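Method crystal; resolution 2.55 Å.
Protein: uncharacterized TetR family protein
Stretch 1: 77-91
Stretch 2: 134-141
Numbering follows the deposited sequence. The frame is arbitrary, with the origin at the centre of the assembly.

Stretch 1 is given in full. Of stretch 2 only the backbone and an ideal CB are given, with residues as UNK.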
ATOM      1  N   PRO A  77      -5.004   6.146 -25.083  1.00 83.43           N
ATOM      2  CA  PRO A  77      -4.338   7.344 -25.605  1.00 72.75           C
ATOM      3  C   PRO A  77      -5.176   8.566 -25.233  1.00 71.04           C
ATOM      4  O   PRO A  77      -4.645   9.656 -24.980  1.00 65.56           O
ATOM      5  CB  PRO A  77      -4.354   7.133 -27.130  1.00 65.17           C
ATOM      6  CG  PRO A  77      -4.916   5.757 -27.358  1.00 79.58           C
ATOM      7  CD  PRO A  77      -5.681   5.374 -26.135  1.00 82.60           C
ATOM      8  N   ALA A  78      -6.491   8.355 -25.199  1.00 60.34           N
ATOM      9  CA  ALA A  78      -7.450   9.373 -24.765  1.00 71.08           C
ATOM     10  C   ALA A  78      -7.095  10.160 -23.476  1.00 80.22           C
ATOM     11  O   ALA A  78      -7.515  11.314 -23.320  1.00 84.25           O
ATOM     12  CB  ALA A  78      -8.855   8.754 -24.652  1.00 67.88           C
ATOM     13  N   LEU A  79      -6.345   9.549 -22.554  1.00 72.40           N
ATOM     14  CA  LEU A  79      -5.961  10.225 -21.301  1.00 62.23           C
ATOM     15  C   LEU A  79      -5.255  11.539 -21.568  1.00 71.46           C
ATOM     16  O   LEU A  79      -5.401  12.504 -20.820  1.00 87.12           O
ATOM     17  CB  LEU A  79      -5.027   9.344 -20.462  1.00 75.05           C
ATOM     18  CG  LEU A  79      -5.475   8.011 -19.855  1.00 81.29           C
ATOM     19  CD1 LEU A  79      -4.254   7.260 -19.369  1.00 72.70           C
ATOM     20  CD2 LEU A  79      -6.471   8.194 -18.721  1.00 78.00           C
ATOM     21  N   SER A  80      -4.472  11.569 -22.636  1.00 72.84           N
ATOM     22  CA  SER A  80      -3.700  12.749 -22.973  1.00 80.35           C
ATOM     23  C   SER A  80      -4.523  13.682 -23.855  1.00 80.59           C
ATOM     24  O   SER A  80      -4.101  14.805 -24.173  1.00 74.03           O
ATOM     25  CB  SER A  80      -2.427  12.329 -23.688  1.00 82.21           C
ATOM     26  OG  SER A  80      -2.693  11.189 -24.486  1.00 86.46           O
ATOM     27  N   ASP A  81      -5.703  13.207 -24.244  1.00 76.83           N
ATOM     28  CA  ASP A  81      -6.622  13.996 -25.052  1.00 82.63           C
ATOM     29  C   ASP A  81      -7.545  14.848 -24.162  1.00 83.40           C
ATOM     30  O   ASP A  81      -8.348  14.308 -23.403  1.00 70.95           O
ATOM     31  CB  ASP A  81      -7.440  13.084 -25.976  1.00 77.56           C
ATOM     32  CG  ASP A  81      -8.478  13.854 -26.782  1.00 72.33           C
ATOM     33  OD1 ASP A  81      -8.453  15.097 -26.707  1.00 65.93           O
ATOM     34  OD2 ASP A  81      -9.308  13.230 -27.484  1.00 65.28           O
ATOM     35  N   PRO A  82      -7.414  16.186 -24.255  1.00 90.17           N
ATOM     36  CA  PRO A  82      -8.197  17.156 -23.473  1.00 83.54           C
ATOM     37  C   PRO A  82      -9.698  17.154 -23.802  1.00 79.23           C
ATOM     38  O   PRO A  82     -10.515  17.570 -22.969  1.00 75.23           O
ATOM     39  CB  PRO A  82      -7.580  18.510 -23.860  1.00 81.29           C
ATOM     40  CG  PRO A  82      -6.229  18.189 -24.406  1.00 85.97           C
ATOM     41  CD  PRO A  82      -6.375  16.846 -25.071  1.00 91.36           C
ATOM     42  N   GLU A  83     -10.062  16.710 -24.999  1.00 71.97           N
ATOM     43  CA  GLU A  83     -11.477  16.610 -25.347  1.00 82.66           C
ATOM     44  C   GLU A  83     -12.114  15.386 -24.694  1.00 91.32           C
ATOM     45  O   GLU A  83     -13.339  15.297 -24.553  1.00 86.36           O
ATOM     46  CB  GLU A  83     -11.685  16.577 -26.864  1.00 78.19           C
ATOM     47  CG  GLU A  83     -11.392  17.899 -27.574  1.00 76.66           C
ATOM     48  CD  GLU A  83     -12.167  19.088 -26.995  1.00 82.20           C
ATOM     49  OE1 GLU A  83     -11.606  20.203 -26.983  1.00 92.74           O
ATOM     50  OE2 GLU A  83     -13.332  18.917 -26.563  1.00 81.46           O
ATOM     51  N   ALA A  84     -11.268  14.449 -24.277  1.00 90.39           N
ATOM     52  CA  ALA A  84     -11.746  13.208 -23.698  1.00 76.51           C
ATOM     53  C   ALA A  84     -12.026  13.335 -22.198  1.00 72.78           C
ATOM     54  O   ALA A  84     -11.414  14.153 -21.512  1.00 76.22           O
ATOM     55  CB  ALA A  84     -10.761  12.101 -23.975  1.00 74.91           C
ATOM     56  N   ASP A  85     -12.954  12.519 -21.707  1.00 68.71           N
ATOM     57  CA  ASP A  85     -13.356  12.530 -20.310  1.00 62.37           C
ATOM     58  C   ASP A  85     -12.275  11.929 -19.428  1.00 69.16           C
ATOM     59  O   ASP A  85     -12.141  10.697 -19.344  1.00 67.97           O
ATOM     60  CB  ASP A  85     -14.644  11.717 -20.138  1.00 70.84           C
ATOM     61  CG  ASP A  85     -15.031  11.535 -18.685  1.00 80.25           C
ATOM     62  OD1 ASP A  85     -14.736  12.425 -17.860  1.00 81.78           O
ATOM     63  OD2 ASP A  85     -15.642  10.496 -18.365  1.00 98.61           O
ATOM     64  N   LEU A  86     -11.525  12.792 -18.746  1.00 70.51           N
ATOM     65  CA  LEU A  86     -10.402  12.345 -17.936  1.00 68.36           C
ATOM     66  C   LEU A  86     -10.785  11.309 -16.876  1.00 67.33           C
ATOM     67  O   LEU A  86     -10.190  10.235 -16.815  1.00 67.01           O
ATOM     68  CB  LEU A  86      -9.708  13.532 -17.273  1.00 69.77           C
ATOM     69  CG  LEU A  86      -8.499  13.020 -16.483  1.00 76.83           C
ATOM     70  CD1 LEU A  86      -7.690  12.061 -17.380  1.00 73.20           C
ATOM     71  CD2 LEU A  86      -7.628  14.165 -15.938  1.00 71.92           C
ATOM     72  N   SER A  87     -11.751  11.661 -16.032  1.00 76.58           N
ATOM     73  CA  SER A  87     -12.275  10.769 -15.002  1.00 85.19           C
ATOM     74  C   SER A  87     -12.638   9.433 -15.590  1.00 77.01           C
ATOM     75  O   SER A  87     -12.197   8.382 -15.110  1.00 72.61           O
ATOM     76  CB  SER A  87     -13.539  11.358 -14.381  1.00 98.62           C
ATOM     77  OG  SER A  87     -13.249  12.579 -13.734  1.00117.08           O
ATOM     78  N   GLY A  88     -13.470   9.486 -16.624  1.00 71.68           N
ATOM     79  CA  GLY A  88     -13.924   8.290 -17.307  1.00 66.66           C
ATOM     80  C   GLY A  88     -12.784   7.404 -17.749  1.00 74.12           C
ATOM     81  O   GLY A  88     -12.812   6.198 -17.504  1.00 78.98           O
ATOM     82  N   GLU A  89     -11.780   8.001 -18.392  1.00 79.01           N
ATOM     83  CA  GLU A  89     -10.647   7.249 -18.935  1.00 81.23           C
ATOM     84  C   GLU A  89      -9.825   6.580 -17.844  1.00 79.46           C
ATOM     85  O   GLU A  89      -9.414   5.426 -17.986  1.00 80.75           O
ATOM     86  CB  GLU A  89      -9.747   8.157 -19.793  1.00 91.20           C
ATOM     87  CG  GLU A  89     -10.228   8.335 -21.237  1.00 96.94           C
ATOM     88  CD  GLU A  89     -10.126   7.059 -22.065  1.00 91.21           C
ATOM     89  OE1 GLU A  89     -11.174   6.459 -22.350  1.00100.97           O
ATOM     90  OE2 GLU A  89      -9.004   6.645 -22.422  1.00 91.59           O
ATOM     91  N   LEU A  90      -9.578   7.316 -16.761  1.00 68.92           N
ATOM     92  CA  LEU A  90      -8.845   6.768 -15.631  1.00 73.46           C
ATOM     93  C   LEU A  90      -9.589   5.607 -14.976  1.00 68.31           C
ATOM     94  O   LEU A  90      -8.981   4.604 -14.640  1.00 68.28           O
ATOM     95  CB  LEU A  90      -8.549   7.851 -14.597  1.00 81.83           C
ATOM     96  CG  LEU A  90      -7.474   8.848 -15.041  1.00 84.01           C
ATOM     97  CD1 LEU A  90      -7.439  10.069 -14.126  1.00 73.58           C
ATOM     98  CD2 LEU A  90      -6.111   8.171 -15.118  1.00 72.15           C
ATOM     99  N   ALA A  91     -10.903   5.737 -14.808  1.00 58.40           N
ATOM    100  CA  ALA A  91     -11.678   4.684 -14.162  1.00 63.52           C
ATOM    101  C   ALA A  91     -11.633   3.412 -14.985  1.00 82.51           C
ATOM    102  O   ALA A  91     -11.765   2.312 -14.440  1.00 89.14           O
ATOM    103  CB  ALA A  91     -13.119   5.122 -13.930  1.00 67.86           C
ATOM    104  N   UNK A 134       3.408  12.359 -14.779  1.00 72.95           N
ATOM    105  CA  UNK A 134       3.886  13.204 -15.881  1.00 73.41           C
ATOM    106  C   UNK A 134       2.793  13.495 -16.904  1.00 69.12           C
ATOM    107  O   UNK A 134       2.662  14.614 -17.390  1.00 66.32           O
ATOM    108  CB  UNK A 134       5.073  12.536 -16.578  1.00 73.41           C
ATOM    109  N   UNK A 135       2.007  12.477 -17.231  1.00 70.82           N
ATOM    110  CA  UNK A 135       0.940  12.630 -18.205  1.00 65.34           C
ATOM    111  C   UNK A 135      -0.195  13.470 -17.611  1.00 69.07           C
ATOM    112  O   UNK A 135      -0.637  14.446 -18.212  1.00 64.44           O
ATOM    113  CB  UNK A 135       0.423  11.262 -18.654  1.00 65.34           C
ATOM    114  N   UNK A 136      -0.651  13.096 -16.420  1.00 64.47           N
ATOM    115  CA  UNK A 136      -1.697  13.841 -15.730  1.00 65.75           C
ATOM    116  C   UNK A 136      -1.325  15.318 -15.484  1.00 71.45           C
ATOM    117  O   UNK A 136      -2.148  16.217 -15.657  1.00 68.06           O
ATOM    118  CB  UNK A 136      -2.008  13.159 -14.396  1.00 65.75           C
ATOM    119  N   UNK A 137      -0.095  15.561 -15.047  1.00 75.02           N
ATOM    120  CA  UNK A 137       0.377  16.918 -14.826  1.00 73.63           C
ATOM    121  C   UNK A 137       0.190  17.734 -16.113  1.00 81.15           C
ATOM    122  O   UNK A 137      -0.506  18.762 -16.133  1.00 69.25           O
ATOM    123  CB  UNK A 137       1.842  16.918 -14.385  1.00 73.63           C
ATOM    124  N   UNK A 138       0.812  17.268 -17.192  1.00 73.17           N
ATOM    125  CA  UNK A 138       0.646  17.914 -18.482  1.00 70.38           C
ATOM    126  C   UNK A 138      -0.832  18.132 -18.846  1.00 83.99           C
ATOM    127  O   UNK A 138      -1.193  19.189 -19.393  1.00 88.84           O
ATOM    128  CB  UNK A 138       1.331  17.078 -19.565  1.00 70.38           C
ATOM    129  N   UNK A 139      -1.686  17.149 -18.534  1.00 73.66           N
ATOM    130  CA  UNK A 139      -3.092  17.232 -18.921  1.00 79.14           C
ATOM    131  C   UNK A 139      -3.987  17.986 -17.944  1.00 86.29           C
ATOM    132  O   UNK A 139      -5.153  18.247 -18.244  1.00 82.97           O
ATOM    133  CB  UNK A 139      -3.645  15.817 -19.101  1.00 79.14           C
ATOM    134  N   UNK A 140      -3.452  18.319 -16.774  1.00 89.46           N
ATOM    135  CA  UNK A 140      -4.189  19.120 -15.798  1.00 75.83           C
ATOM    136  C   UNK A 140      -3.255  20.137 -15.171  1.00 75.26           C
ATOM    137  O   UNK A 140      -2.792  21.062 -15.839  1.00 84.72           O
ATOM    138  CB  UNK A 140      -4.820  18.234 -14.722  1.00 75.83           C
ATOM    139  N   UNK A 141      -2.971  19.953 -13.888  1.00 82.68           N
ATOM    140  CA  UNK A 141      -2.005  20.776 -13.176  1.00 79.42           C
ATOM    141  C   UNK A 141      -1.317  19.852 -12.188  1.00 77.19           C
ATOM    142  O   UNK A 141      -1.811  18.754 -11.930  1.00 70.75           O
ATOM    143  CB  UNK A 141      -2.662  21.970 -12.481  1.00 79.42           C
TER

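Stretch 2 is the end of a helix, 134-139, followed by two residues outside it, and it packs against a 3-10 segment, a turn and the start of helix 86-91. The two helices run nearly antiparallel, at 170°, but their axes come no closer than 13.2 Å, a gap that longer side chains can bridge.

Position 134 is helical, with nothing of stretch 1 near its CB; almost any helix-compatible residue would suit. It is A134. At 135, CA-to-CB points toward stretch 1, yet the ideal CB has no neighbour there within 5.5 Å. A long apolar chain such as leucine or methionine could reach the 3-10 segment. L135, with chi1 and chi2 both t, does so: its CD2 lies 4.1 Å from L79 CB and 3.9 Å from S80 CA.

Position 136 points sideways, but the methyl groups of L86 and L90 lie within range of a medium or large apolar side chain. Leucine, isoleucine, methionine or phenylalanine could be considered. The residue is L136, whose end comes nearer than its CB; CD1 is 4.3 Å from L86 CD1 and 4.4 Å from L90 CD1. Positions 137 and 138 are helical and out of reach of stretch 1, leaving wide choice; both are alanine, A137 and A138.

At position 139, CB points toward stretch 1, and the ideal CB is 4.1 Å from L79 O. Beyond it, the carbonyls of L79, D81, P82 and A84 form an acceptor-rich site, which favours a long donor: lysine could reach in, but arginine offers more N-H groups. The residue is R139. R139 NH1 and R139 NH2 each donate to A84 O at 3.2 Å, and R139 NH1 makes a weak hydrogen bond to L79 O at 3.5 Å. R139 NH1 is also 2.7 Å from D81 O, but the angle is poor for a hydrogen bond. L86 CB covers one face of the guanidinium, 3.7 Å from R139 CZ, and P82 CA lies over the opposite face. The arginine thus ties the turn D81-A84 to the helix end.

Position 140 leaves helical phi/psi (-139/-112). Its CB points sideways, with L86 CD2 5.1 Å from the ideal CB, so a small or branched side chain offering a methyl would suit, valine or threonine among them. In T140, CG2 packs 3.6 Å from L86 CD2.

Position 141 does not reach stretch 1; its extended backbone (-145/166) leaves the choice wide, and is compatible with an N-cap residue such as Asp, Asn, Ser or Thr. D141 is an N-cap, its side chain capping a backbone N just past the stretch.

Stretch 2, residues 134-141: ALLAARTD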
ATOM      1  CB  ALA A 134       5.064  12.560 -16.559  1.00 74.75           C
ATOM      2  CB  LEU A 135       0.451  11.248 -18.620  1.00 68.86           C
ATOM      3  CG  LEU A 135      -0.394  11.102 -19.879  1.00 81.49           C
ATOM      4  CD1 LEU A 135      -0.523   9.622 -20.228  1.00 90.54           C
ATOM      5  CD2 LEU A 135      -1.776  11.753 -19.705  1.00 74.82           C
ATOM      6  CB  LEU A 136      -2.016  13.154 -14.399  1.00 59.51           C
ATOM      7  CG  LEU A 136      -3.250  12.257 -14.318  1.00 65.50           C
ATOM      8  CD1 LEU A 136      -3.776  11.868 -15.694  1.00 52.72           C
ATOM      9  CD2 LEU A 136      -2.938  11.026 -13.459  1.00 74.83           C
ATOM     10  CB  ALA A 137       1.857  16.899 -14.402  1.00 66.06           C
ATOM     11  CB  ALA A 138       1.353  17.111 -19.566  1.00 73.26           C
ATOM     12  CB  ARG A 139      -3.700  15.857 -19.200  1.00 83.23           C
ATOM     13  CG  ARG A 139      -4.963  15.970 -20.037  1.00 82.54           C
ATOM     14  CD  ARG A 139      -6.105  15.349 -19.314  1.00 81.14           C
ATOM     15  NE  ARG A 139      -7.359  16.091 -19.451  1.00 75.84           N
ATOM     16  CZ  ARG A 139      -8.411  15.618 -20.102  1.00 85.81           C
ATOM     17  NH1 ARG A 139      -8.324  14.423 -20.678  1.00 92.14           N
ATOM     18  NH2 ARG A 139      -9.538  16.324 -20.179  1.00 85.03           N
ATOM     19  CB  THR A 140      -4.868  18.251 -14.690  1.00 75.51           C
ATOM     20  OG1 THR A 140      -3.880  17.589 -13.881  1.00 63.76           O
ATOM     21  CG2 THR A 140      -5.878  17.220 -15.314  1.00 53.75           C
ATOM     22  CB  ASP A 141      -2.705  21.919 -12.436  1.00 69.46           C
ATOM     23  CG  ASP A 141      -3.496  21.432 -11.250  1.00 75.01           C
ATOM     24  OD1 ASP A 141      -2.911  21.265 -10.149  1.00 89.30           O
ATOM     25  OD2 ASP A 141      -4.706  21.222 -11.427  1.00 64.31           O
TER
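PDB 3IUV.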